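Local coordinates for protein leucine aminopeptidase 2 (Saccharomyces cerevisiae, PDB 2XPZ) that cleaves di- and tripeptides from the amino end as a zinc aminopeptidase of the M1 family and has weak epoxide hydrolase activity in vitro, at residues 22-27 / 65-70; 29-34 / 53-58; 344-349 / 468-473; 473-478 / 515-520. One frame throughout, in Å; residues are numbered along the deposited sequence.

Following the chain from the N terminus, contact 1 brings the loop residues 22-27 against the edge strand 67-71 and closes a loop made largely of beta strands. Contact 2 is nested inside that loop and pairs the two strands of the first hairpin, 28-40 and 45-56; the two contacts touch where D27 and L57 meet, and both reach the large sheet of the N-terminal domain. Contacts 3 and 4 follow in series on the opposite side of the molecule, with centres about 48 to 56 Å from those of contacts 1 and 2. They share N473 and helix 469-487, which meets the peptidase helix 341-361 and then helix 508-519 of the C-terminal helical region.

Contact 1. Residues 22-27 / 65-70; sequences LSNYKD and DELHLD
S23 and L69 come to 4.3 Å between their CA atoms where the loop 22-27 runs past strand 67-70, and a backbone bond from N24 N to H68 O (3.1 Å) fixes the meeting. N24 suits this place because its carboxamide has both a donor and an acceptor: OD1 takes a weak bond from H68 N, and ND2 gives a weak one to E66 O. Its CG sits between the backbone N and the carbonyl carbon (chi1 52°), which folds the amide back over the strand and sets ND2 above one face of the H68 imidazole. At the ring edge H68 NE2 meets E66 OE2 (2.8 Å), though the E66 side chain is poorly ordered, and a water lies 2.7 Å from H68 ND1. With an alanine here, the E66 carboxylate, left without its donor, would probably turn freely, and the N24 amide would lose the ring beneath it. At the other end D70 OD1 receives L22 N through its syn lone pair (2.7 Å), while OD2 is bonded to T21 and D159. L67 and L69 turn away toward strand 111-120. The result is a loop docked on an outermost strand of the M1 N-terminal domain's large sheet.

Contact 2. Residues 29-34 / 53-58; sequences AVLHTD and QLKKLH
The H32 imidazole meets Q53 at its edge, Q53 CG lying near the ring plane, while H32 ND1 is bonded to T166 of the next strand. The flat carboxamide of Q53 likewise turns outward from the pair, its OE1 bonded to T113. Between the side chains the touch is aliphatic, H32 CB to Q53 CG at 3.9 Å. Between the backbones, A29 and K55 form a hydrogen-bonded antiparallel pair, with both bonds 2.9 Å, A29 N to K55 O and K55 N to A29 O. Farther on, a classic beta bulge sets L31 and H32 opposite the single residue Q53: Q53 O takes L31 N (2.6 Å) almost head-on, and Q53 N gives to H32 O (2.7 Å). L54 keeps CG anti to its carbonyl carbon (chi1 -52°), which brings CD2 to 3.8 Å from V30 CG2; the two side chains run alongside, both touching F158. Past the strand end L57 CD2 comes to 4.0 Å from A29 CB; L31, at the bulge, lays CD1 across the K55 chain, nearest CE. Backbone bonds thus hold the hairpin, apolar contact covers the V30 and L54 face, and the polar ends of H32 and Q53 bond to the flanking strands.

Contact 3. Residues 344-349 / 468-473; sequences RHFSAL and TALADN
This is an apolar helix-helix contact where the thermolysin-like catalytic region of an M1 peptidase meets the helices that follow it: helix 341-361 packs on the first turn of helix 469-487. Helix 341-361 directly follows helix 321-339, which carries the zinc ligand E324, so the contact links the catalytic region to the helices that lead toward the C terminus. Their N-to-C directions differ by 65°, with the axes of the short segments 9.0 Å apart, and no hydrogen bond passes between them; the fit is made mainly by four side chains. F346, with CG anti to its backbone N (chi1 -176°), holds its ring out between the helices. L470 CB lies over one face of that ring, 4.2 Å from its centroid and 26° off the normal, a CH-pi contact, while A471 meets the ring at its edge. A flat, wide residue suits this place because it can be touched on face and edge at once, and its side chain also touches N509, Q510 and L513 of helix 508-519. A serine in its place would leave L470 and A471 without their aromatic partner and would probably open a gap where three helices come together. The start of the second helix is tied within itself: T468 O accepts from both A471 N and D472 N, and T468 OG1 gives to D472 OD2 at 2.7 Å. A471 has only a methyl, which allows the close approach, and its CB stands 3.5 Å from F346 CE1 and also 3.5 Å from L349 CD2, one turn farther along helix 341-361.

Contact 4. Residues 473-478 / 515-520; sequences NVYQLA and LETLTQ
A478 and T517 form the tight part of this contact, their methyl groups CB and CG2 meeting at 3.6 Å. Small residues fit here because the chains come close, with A478 and L518 5.9 Å apart between CA atoms. T517 turns CG2 anti to its backbone N toward A478, and the same torsion (chi1 -62°) leaves OG1 beside its own backbone, where it is bonded to L513 O one turn back. That oxygen, already bonded within its own helix, also lies in the plane of the Y475 ring at its edge, 3.6 Å from Y475 CE1. The segments of helices 469-487 and 508-519 cross at -46° with axes 9.2 Å apart, a helix pair of the all-helical C-terminal part of the molecule, as in leukotriene A4 hydrolase. Packing is looser beyond this centre. V474 CG1 stands 4.3 Å from T517 OG1, and L518 CD2 reaches A478 only at 4.1 Å from its O; L518 also touches F566. Y475 extends past the pair to stack on the ring of H523. Within the second segment T519 OG1 turns back to E516 O at 2.9 Å. The open side is marked by the exposed Q520 and Q476.

Contact 1. Residues 22-27 / 65-70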
# COMPACT_ATOMS: atom_id res chain seq x y z
N LEU A 22 -1.68 15.60 -17.70
CA LEU A 22 -1.85 16.34 -18.95
C LEU A 22 -2.82 17.48 -18.73
O LEU A 22 -2.96 18.36 -19.56
CB LEU A 22 -2.36 15.40 -20.04
CG LEU A 22 -1.38 14.31 -20.47
CD1 LEU A 22 -1.96 13.46 -21.57
CD2 LEU A 22 -0.07 14.94 -20.91
N SER A 23 -3.51 17.44 -17.59
CA SER A 23 -4.42 18.49 -17.17
C SER A 23 -3.68 19.78 -16.85
O SER A 23 -2.47 19.75 -16.59
CB SER A 23 -5.18 18.04 -15.93
OG SER A 23 -4.49 18.40 -14.75
N ASN A 24 -4.39 20.90 -16.86
CA ASN A 24 -3.78 22.18 -16.50
C ASN A 24 -4.22 22.69 -15.13
O ASN A 24 -4.69 23.82 -14.99
CB ASN A 24 -4.05 23.24 -17.57
CG ASN A 24 -5.51 23.37 -17.90
OD1 ASN A 24 -6.38 23.19 -17.05
ND2 ASN A 24 -5.80 23.68 -19.16
N TYR A 25 -4.01 21.87 -14.11
CA TYR A 25 -4.50 22.13 -12.77
C TYR A 25 -4.02 23.43 -12.16
O TYR A 25 -4.61 23.92 -11.21
CB TYR A 25 -4.11 20.98 -11.84
CG TYR A 25 -2.62 20.86 -11.54
CD1 TYR A 25 -2.10 21.32 -10.34
CD2 TYR A 25 -1.74 20.29 -12.46
CE1 TYR A 25 -0.76 21.22 -10.06
CE2 TYR A 25 -0.39 20.19 -12.18
CZ TYR A 25 0.09 20.65 -10.98
OH TYR A 25 1.42 20.55 -10.69
N LYS A 26 -2.94 23.97 -12.70
CA LYS A 26 -2.37 25.20 -12.16
C LYS A 26 -3.23 26.40 -12.52
O LYS A 26 -3.09 27.46 -11.91
CB LYS A 26 -0.94 25.41 -12.65
CG LYS A 26 0.11 24.58 -11.92
CD LYS A 26 0.18 24.93 -10.43
CE LYS A 26 1.29 24.15 -9.73
NZ LYS A 26 1.45 24.54 -8.30
N ASP A 27 -4.12 26.21 -13.50
CA ASP A 27 -5.02 27.28 -13.97
C ASP A 27 -6.39 27.26 -13.30
O ASP A 27 -7.11 28.25 -13.33
CB ASP A 27 -5.22 27.19 -15.49
CG ASP A 27 -3.96 27.50 -16.27
OD1 ASP A 27 -2.95 27.89 -15.66
OD2 ASP A 27 -3.98 27.35 -17.51
N ASP A 65 -4.54 30.23 -21.54
CA ASP A 65 -5.70 29.73 -20.81
C ASP A 65 -6.55 28.73 -21.60
O ASP A 65 -6.93 29.00 -22.74
CB ASP A 65 -6.60 30.90 -20.38
CG ASP A 65 -5.95 31.78 -19.33
OD1 ASP A 65 -4.94 31.34 -18.72
OD2 ASP A 65 -6.45 32.90 -19.10
N GLU A 66 -6.84 27.58 -20.99
CA GLU A 66 -7.79 26.60 -21.55
C GLU A 66 -8.22 25.62 -20.45
O GLU A 66 -7.71 25.68 -19.33
CB GLU A 66 -7.18 25.87 -22.76
CG GLU A 66 -8.20 25.13 -23.66
CD GLU A 66 -7.66 24.81 -25.06
OE1 GLU A 66 -8.46 24.83 -26.02
OE2 GLU A 66 -6.45 24.53 -25.19
N LEU A 67 -9.17 24.73 -20.74
CA LEU A 67 -9.57 23.73 -19.76
C LEU A 67 -9.12 22.31 -20.14
O LEU A 67 -9.72 21.68 -21.00
CB LEU A 67 -11.09 23.77 -19.53
CG LEU A 67 -11.69 22.83 -18.49
CD1 LEU A 67 -10.85 22.73 -17.24
CD2 LEU A 67 -13.09 23.30 -18.15
N HIS A 68 -8.07 21.83 -19.49
CA HIS A 68 -7.47 20.53 -19.83
C HIS A 68 -7.63 19.52 -18.72
O HIS A 68 -7.14 19.73 -17.62
CB HIS A 68 -5.99 20.69 -20.12
CG HIS A 68 -5.69 21.56 -21.30
ND1 HIS A 68 -4.44 22.11 -21.53
CD2 HIS A 68 -6.46 21.99 -22.32
CE1 HIS A 68 -4.46 22.82 -22.62
NE2 HIS A 68 -5.69 22.77 -23.13
N LEU A 69 -8.29 18.41 -19.02
CA LEU A 69 -8.51 17.34 -18.05
C LEU A 69 -7.82 16.04 -18.48
O LEU A 69 -7.56 15.83 -19.66
CB LEU A 69 -10.01 17.09 -17.86
CG LEU A 69 -10.85 18.10 -17.09
CD1 LEU A 69 -12.22 17.50 -16.84
CD2 LEU A 69 -10.21 18.45 -15.78
N ASP A 70 -7.51 15.19 -17.50
CA ASP A 70 -6.92 13.87 -17.76
C ASP A 70 -8.01 12.85 -18.00
O ASP A 70 -9.01 12.85 -17.30
CB ASP A 70 -6.12 13.40 -16.55
CG ASP A 70 -4.86 14.21 -16.32
OD1 ASP A 70 -3.98 14.21 -17.21
OD2 ASP A 70 -4.75 14.82 -15.24
O HOH W 1 -2.37 21.60 -19.80

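Contact 2. Residues 29-34 / 53-58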
# COMPACT_ATOMS: atom_id res chain seq x y z
N ALA A 29 -9.02 26.05 -9.84
CA ALA A 29 -9.22 25.61 -8.47
C ALA A 29 -10.42 24.70 -8.50
O ALA A 29 -11.45 25.03 -9.07
CB ALA A 29 -9.47 26.78 -7.56
N VAL A 30 -10.27 23.53 -7.91
CA VAL A 30 -11.36 22.61 -7.86
C VAL A 30 -11.99 22.80 -6.52
O VAL A 30 -11.38 22.48 -5.51
CB VAL A 30 -10.88 21.16 -8.00
CG1 VAL A 30 -12.05 20.24 -7.90
CG2 VAL A 30 -10.18 20.97 -9.31
N LEU A 31 -13.20 23.34 -6.50
CA LEU A 31 -13.83 23.67 -5.23
C LEU A 31 -14.61 22.50 -4.68
O LEU A 31 -14.81 22.39 -3.47
CB LEU A 31 -14.71 24.91 -5.35
CG LEU A 31 -13.92 26.19 -5.57
CD1 LEU A 31 -14.86 27.32 -5.87
CD2 LEU A 31 -13.08 26.51 -4.36
N HIS A 32 -15.04 21.61 -5.56
CA HIS A 32 -15.83 20.47 -5.12
C HIS A 32 -16.11 19.57 -6.29
O HIS A 32 -16.37 20.03 -7.39
CB HIS A 32 -17.15 20.93 -4.51
CG HIS A 32 -18.03 19.81 -4.05
ND1 HIS A 32 -17.83 19.15 -2.86
CD2 HIS A 32 -19.11 19.23 -4.63
CE1 HIS A 32 -18.75 18.21 -2.72
NE2 HIS A 32 -19.54 18.24 -3.77
N THR A 33 -16.06 18.27 -6.04
CA THR A 33 -16.27 17.28 -7.08
C THR A 33 -17.44 16.39 -6.68
O THR A 33 -17.64 16.12 -5.49
CB THR A 33 -15.01 16.43 -7.33
OG1 THR A 33 -13.85 17.28 -7.36
CG2 THR A 33 -15.12 15.67 -8.64
N ASP A 34 -18.22 15.97 -7.67
CA ASP A 34 -19.38 15.13 -7.43
C ASP A 34 -19.43 14.00 -8.46
O ASP A 34 -19.32 14.25 -9.66
CB ASP A 34 -20.68 15.95 -7.47
CG ASP A 34 -21.91 15.13 -7.10
OD1 ASP A 34 -22.09 14.84 -5.91
OD2 ASP A 34 -22.71 14.79 -8.00
N GLN A 53 -16.93 21.92 -9.25
CA GLN A 53 -17.15 23.34 -9.05
C GLN A 53 -15.79 23.99 -9.16
O GLN A 53 -14.98 23.90 -8.24
CB GLN A 53 -17.82 23.62 -7.70
CG GLN A 53 -19.04 22.73 -7.39
CD GLN A 53 -20.25 23.04 -8.26
OE1 GLN A 53 -20.31 24.07 -8.92
NE2 GLN A 53 -21.23 22.16 -8.25
N LEU A 54 -15.52 24.62 -10.29
CA LEU A 54 -14.20 25.16 -10.57
C LEU A 54 -14.15 26.67 -10.48
O LEU A 54 -15.14 27.35 -10.74
CB LEU A 54 -13.75 24.76 -11.97
CG LEU A 54 -13.84 23.27 -12.26
CD1 LEU A 54 -13.26 22.98 -13.63
CD2 LEU A 54 -13.11 22.48 -11.19
N LYS A 55 -12.99 27.19 -10.13
CA LYS A 55 -12.77 28.63 -10.16
C LYS A 55 -11.54 28.95 -11.02
O LYS A 55 -10.48 28.39 -10.79
CB LYS A 55 -12.64 29.19 -8.75
CG LYS A 55 -12.34 30.69 -8.68
CD LYS A 55 -12.58 31.26 -7.28
CE LYS A 55 -12.27 30.24 -6.19
NZ LYS A 55 -12.09 30.85 -4.83
N LYS A 56 -11.70 29.82 -12.02
CA LYS A 56 -10.59 30.22 -12.88
C LYS A 56 -9.56 31.01 -12.11
O LYS A 56 -9.89 31.99 -11.44
CB LYS A 56 -11.06 31.07 -14.06
CG LYS A 56 -11.85 30.33 -15.11
CD LYS A 56 -12.27 31.28 -16.20
CE LYS A 56 -13.29 30.64 -17.10
NZ LYS A 56 -13.50 31.47 -18.32
N LEU A 57 -8.30 30.58 -12.23
CA LEU A 57 -7.18 31.26 -11.58
C LEU A 57 -6.41 32.11 -12.60
O LEU A 57 -6.13 31.67 -13.71
CB LEU A 57 -6.26 30.25 -10.90
CG LEU A 57 -6.85 29.30 -9.84
CD1 LEU A 57 -5.83 28.27 -9.39
CD2 LEU A 57 -7.40 30.07 -8.65
N HIS A 58 -6.07 33.33 -12.21
CA HIS A 58 -5.31 34.21 -13.08
C HIS A 58 -4.07 34.65 -12.32
O HIS A 58 -4.16 35.31 -11.28
CB HIS A 58 -6.15 35.42 -13.51
CG HIS A 58 -7.48 35.08 -14.10
ND1 HIS A 58 -7.63 34.56 -15.37
CD2 HIS A 58 -8.74 35.21 -13.61
CE1 HIS A 58 -8.91 34.37 -15.63
NE2 HIS A 58 -9.60 34.76 -14.57

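Contact 3. Residues 344-349 / 468-473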
# COMPACT_ATOMS: atom_id res chain seq x y z
N ARG A 344 9.89 -1.67 16.99
CA ARG A 344 9.98 -0.71 15.88
C ARG A 344 11.34 -0.80 15.21
O ARG A 344 11.45 -0.69 14.00
CB ARG A 344 9.76 0.72 16.37
CG ARG A 344 10.33 1.76 15.43
CD ARG A 344 9.82 3.15 15.72
NE ARG A 344 10.41 3.76 16.91
CZ ARG A 344 11.24 4.79 16.88
NH1 ARG A 344 11.59 5.34 15.73
NH2 ARG A 344 11.72 5.29 18.01
N HIS A 345 12.37 -0.99 16.03
CA HIS A 345 13.74 -1.18 15.55
C HIS A 345 13.86 -2.45 14.71
O HIS A 345 14.56 -2.46 13.69
CB HIS A 345 14.71 -1.23 16.72
CG HIS A 345 15.11 0.13 17.22
ND1 HIS A 345 16.19 0.81 16.71
CD2 HIS A 345 14.56 0.93 18.16
CE1 HIS A 345 16.30 1.98 17.33
NE2 HIS A 345 15.32 2.07 18.21
N PHE A 346 13.17 -3.50 15.13
CA PHE A 346 13.09 -4.73 14.37
C PHE A 346 12.30 -4.53 13.06
O PHE A 346 12.75 -4.98 12.01
CB PHE A 346 12.52 -5.86 15.24
CG PHE A 346 12.49 -7.20 14.55
CD1 PHE A 346 13.65 -7.77 14.07
CD2 PHE A 346 11.29 -7.88 14.37
CE1 PHE A 346 13.62 -8.98 13.43
CE2 PHE A 346 11.27 -9.09 13.73
CZ PHE A 346 12.43 -9.64 13.26
N SER A 347 11.15 -3.87 13.14
CA SER A 347 10.39 -3.47 11.95
C SER A 347 11.31 -2.72 10.99
O SER A 347 11.35 -3.01 9.79
CB SER A 347 9.21 -2.58 12.32
OG SER A 347 7.99 -3.31 12.33
N ALA A 348 12.04 -1.77 11.56
CA ALA A 348 12.99 -0.95 10.82
C ALA A 348 14.09 -1.79 10.21
O ALA A 348 14.44 -1.61 9.04
CB ALA A 348 13.57 0.07 11.73
N LEU A 349 14.63 -2.72 11.00
CA LEU A 349 15.68 -3.61 10.54
C LEU A 349 15.23 -4.56 9.42
O LEU A 349 16.00 -4.86 8.51
CB LEU A 349 16.25 -4.39 11.71
CG LEU A 349 17.29 -5.43 11.31
CD1 LEU A 349 18.36 -4.80 10.43
CD2 LEU A 349 17.88 -6.05 12.56
N THR A 468 19.05 -4.38 17.83
CA THR A 468 18.93 -5.63 17.07
C THR A 468 18.38 -6.80 17.89
O THR A 468 18.30 -7.92 17.38
CB THR A 468 20.28 -6.06 16.40
OG1 THR A 468 21.27 -6.34 17.41
CG2 THR A 468 20.81 -4.98 15.46
N ALA A 469 17.99 -6.54 19.13
CA ALA A 469 17.54 -7.59 20.06
C ALA A 469 16.68 -8.69 19.44
O ALA A 469 17.09 -9.85 19.36
CB ALA A 469 16.80 -6.97 21.23
N LEU A 470 15.48 -8.33 19.00
CA LEU A 470 14.54 -9.27 18.43
C LEU A 470 15.06 -10.00 17.20
O LEU A 470 14.60 -11.09 16.89
CB LEU A 470 13.24 -8.54 18.08
CG LEU A 470 12.51 -7.80 19.19
CD1 LEU A 470 11.10 -7.56 18.73
CD2 LEU A 470 12.49 -8.61 20.45
N ALA A 471 16.01 -9.41 16.49
CA ALA A 471 16.53 -10.04 15.29
C ALA A 471 17.67 -10.96 15.67
O ALA A 471 17.92 -11.97 15.02
CB ALA A 471 16.99 -9.00 14.30
N ASP A 472 18.38 -10.59 16.72
CA ASP A 472 19.46 -11.42 17.22
C ASP A 472 18.89 -12.78 17.62
O ASP A 472 19.41 -13.80 17.20
CB ASP A 472 20.22 -10.74 18.36
CG ASP A 472 21.07 -9.57 17.87
OD1 ASP A 472 21.31 -9.48 16.65
OD2 ASP A 472 21.51 -8.75 18.71
N ASN A 473 17.80 -12.77 18.38
CA ASN A 473 17.14 -14.02 18.79
C ASN A 473 16.72 -14.93 17.63
O ASN A 473 16.77 -16.15 17.72
CB ASN A 473 15.92 -13.72 19.66
CG ASN A 473 16.25 -12.80 20.81
OD1 ASN A 473 17.41 -12.49 21.06
ND2 ASN A 473 15.21 -12.36 21.51

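Contact 4. Residues 473-478 / 515-520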
# COMPACT_ATOMS: atom_id res chain seq x y z
N ASN A 473 17.80 -12.77 18.38
CA ASN A 473 17.14 -14.02 18.79
C ASN A 473 16.72 -14.93 17.63
O ASN A 473 16.77 -16.15 17.72
CB ASN A 473 15.92 -13.72 19.66
CG ASN A 473 16.25 -12.80 20.81
OD1 ASN A 473 17.41 -12.49 21.06
ND2 ASN A 473 15.21 -12.36 21.51
N VAL A 474 16.29 -14.31 16.54
CA VAL A 474 15.89 -15.07 15.37
C VAL A 474 17.12 -15.68 14.74
O VAL A 474 17.16 -16.87 14.44
CB VAL A 474 15.18 -14.18 14.35
CG1 VAL A 474 14.90 -14.94 13.08
CG2 VAL A 474 13.90 -13.62 14.94
N TYR A 475 18.14 -14.85 14.54
CA TYR A 475 19.38 -15.31 13.92
C TYR A 475 20.09 -16.36 14.80
O TYR A 475 20.56 -17.38 14.31
CB TYR A 475 20.32 -14.13 13.61
CG TYR A 475 19.76 -13.07 12.66
CD1 TYR A 475 18.94 -13.42 11.59
CD2 TYR A 475 20.10 -11.74 12.82
CE1 TYR A 475 18.44 -12.45 10.73
CE2 TYR A 475 19.61 -10.77 11.96
CZ TYR A 475 18.78 -11.13 10.92
OH TYR A 475 18.31 -10.15 10.07
N GLN A 476 20.14 -16.11 16.10
CA GLN A 476 20.73 -17.06 17.03
C GLN A 476 20.06 -18.42 16.97
O GLN A 476 20.71 -19.43 16.70
CB GLN A 476 20.70 -16.49 18.45
CG GLN A 476 21.84 -15.52 18.70
CD GLN A 476 21.52 -14.44 19.70
OE1 GLN A 476 20.82 -14.69 20.68
NE2 GLN A 476 22.02 -13.23 19.46
N LEU A 477 18.76 -18.42 17.22
CA LEU A 477 17.95 -19.63 17.15
C LEU A 477 18.05 -20.29 15.78
O LEU A 477 18.11 -21.51 15.67
CB LEU A 477 16.49 -19.30 17.47
CG LEU A 477 15.64 -20.55 17.69
CD1 LEU A 477 16.25 -21.35 18.82
CD2 LEU A 477 14.19 -20.21 17.98
N ALA A 478 18.07 -19.47 14.72
CA ALA A 478 18.17 -19.98 13.36
C ALA A 478 19.53 -20.61 13.09
O ALA A 478 19.62 -21.71 12.53
CB ALA A 478 17.89 -18.87 12.36
N LEU A 515 11.97 -18.48 9.90
CA LEU A 515 11.74 -19.41 8.80
C LEU A 515 12.48 -19.00 7.53
O LEU A 515 12.93 -19.84 6.77
CB LEU A 515 10.25 -19.56 8.49
CG LEU A 515 9.42 -20.36 9.49
CD1 LEU A 515 7.97 -20.29 9.13
CD2 LEU A 515 9.89 -21.80 9.50
N GLU A 516 12.61 -17.69 7.30
CA GLU A 516 13.32 -17.21 6.12
C GLU A 516 14.82 -17.38 6.30
O GLU A 516 15.51 -17.79 5.37
CB GLU A 516 12.98 -15.74 5.82
CG GLU A 516 13.75 -15.14 4.63
CD GLU A 516 13.16 -15.51 3.27
OE1 GLU A 516 12.28 -16.40 3.22
OE2 GLU A 516 13.56 -14.91 2.26
N THR A 517 15.34 -17.08 7.49
CA THR A 517 16.76 -17.24 7.75
C THR A 517 17.18 -18.70 7.54
O THR A 517 18.20 -18.98 6.92
CB THR A 517 17.16 -16.73 9.15
OG1 THR A 517 16.87 -15.33 9.24
CG2 THR A 517 18.62 -16.93 9.38
N LEU A 518 16.37 -19.63 8.02
CA LEU A 518 16.62 -21.05 7.80
C LEU A 518 16.99 -21.37 6.35
O LEU A 518 18.02 -21.99 6.09
CB LEU A 518 15.41 -21.88 8.21
CG LEU A 518 15.06 -21.86 9.70
CD1 LEU A 518 13.78 -22.61 9.94
CD2 LEU A 518 16.17 -22.49 10.49
N THR A 519 16.16 -20.94 5.40
CA THR A 519 16.36 -21.32 4.00
C THR A 519 17.59 -20.66 3.40
O THR A 519 18.01 -21.02 2.30
CB THR A 519 15.13 -21.00 3.13
OG1 THR A 519 14.87 -19.59 3.14
CG2 THR A 519 13.91 -21.74 3.65
N GLN A 520 18.15 -19.71 4.13
CA GLN A 520 19.42 -19.08 3.75
C GLN A 520 20.55 -19.76 4.52
O GLN A 520 21.59 -19.16 4.77
CB GLN A 520 19.40 -17.58 4.07
CG GLN A 520 18.32 -16.74 3.36
CD GLN A 520 18.20 -15.33 3.93
OE1 GLN A 520 19.14 -14.79 4.53
NE2 GLN A 520 17.04 -14.71 3.74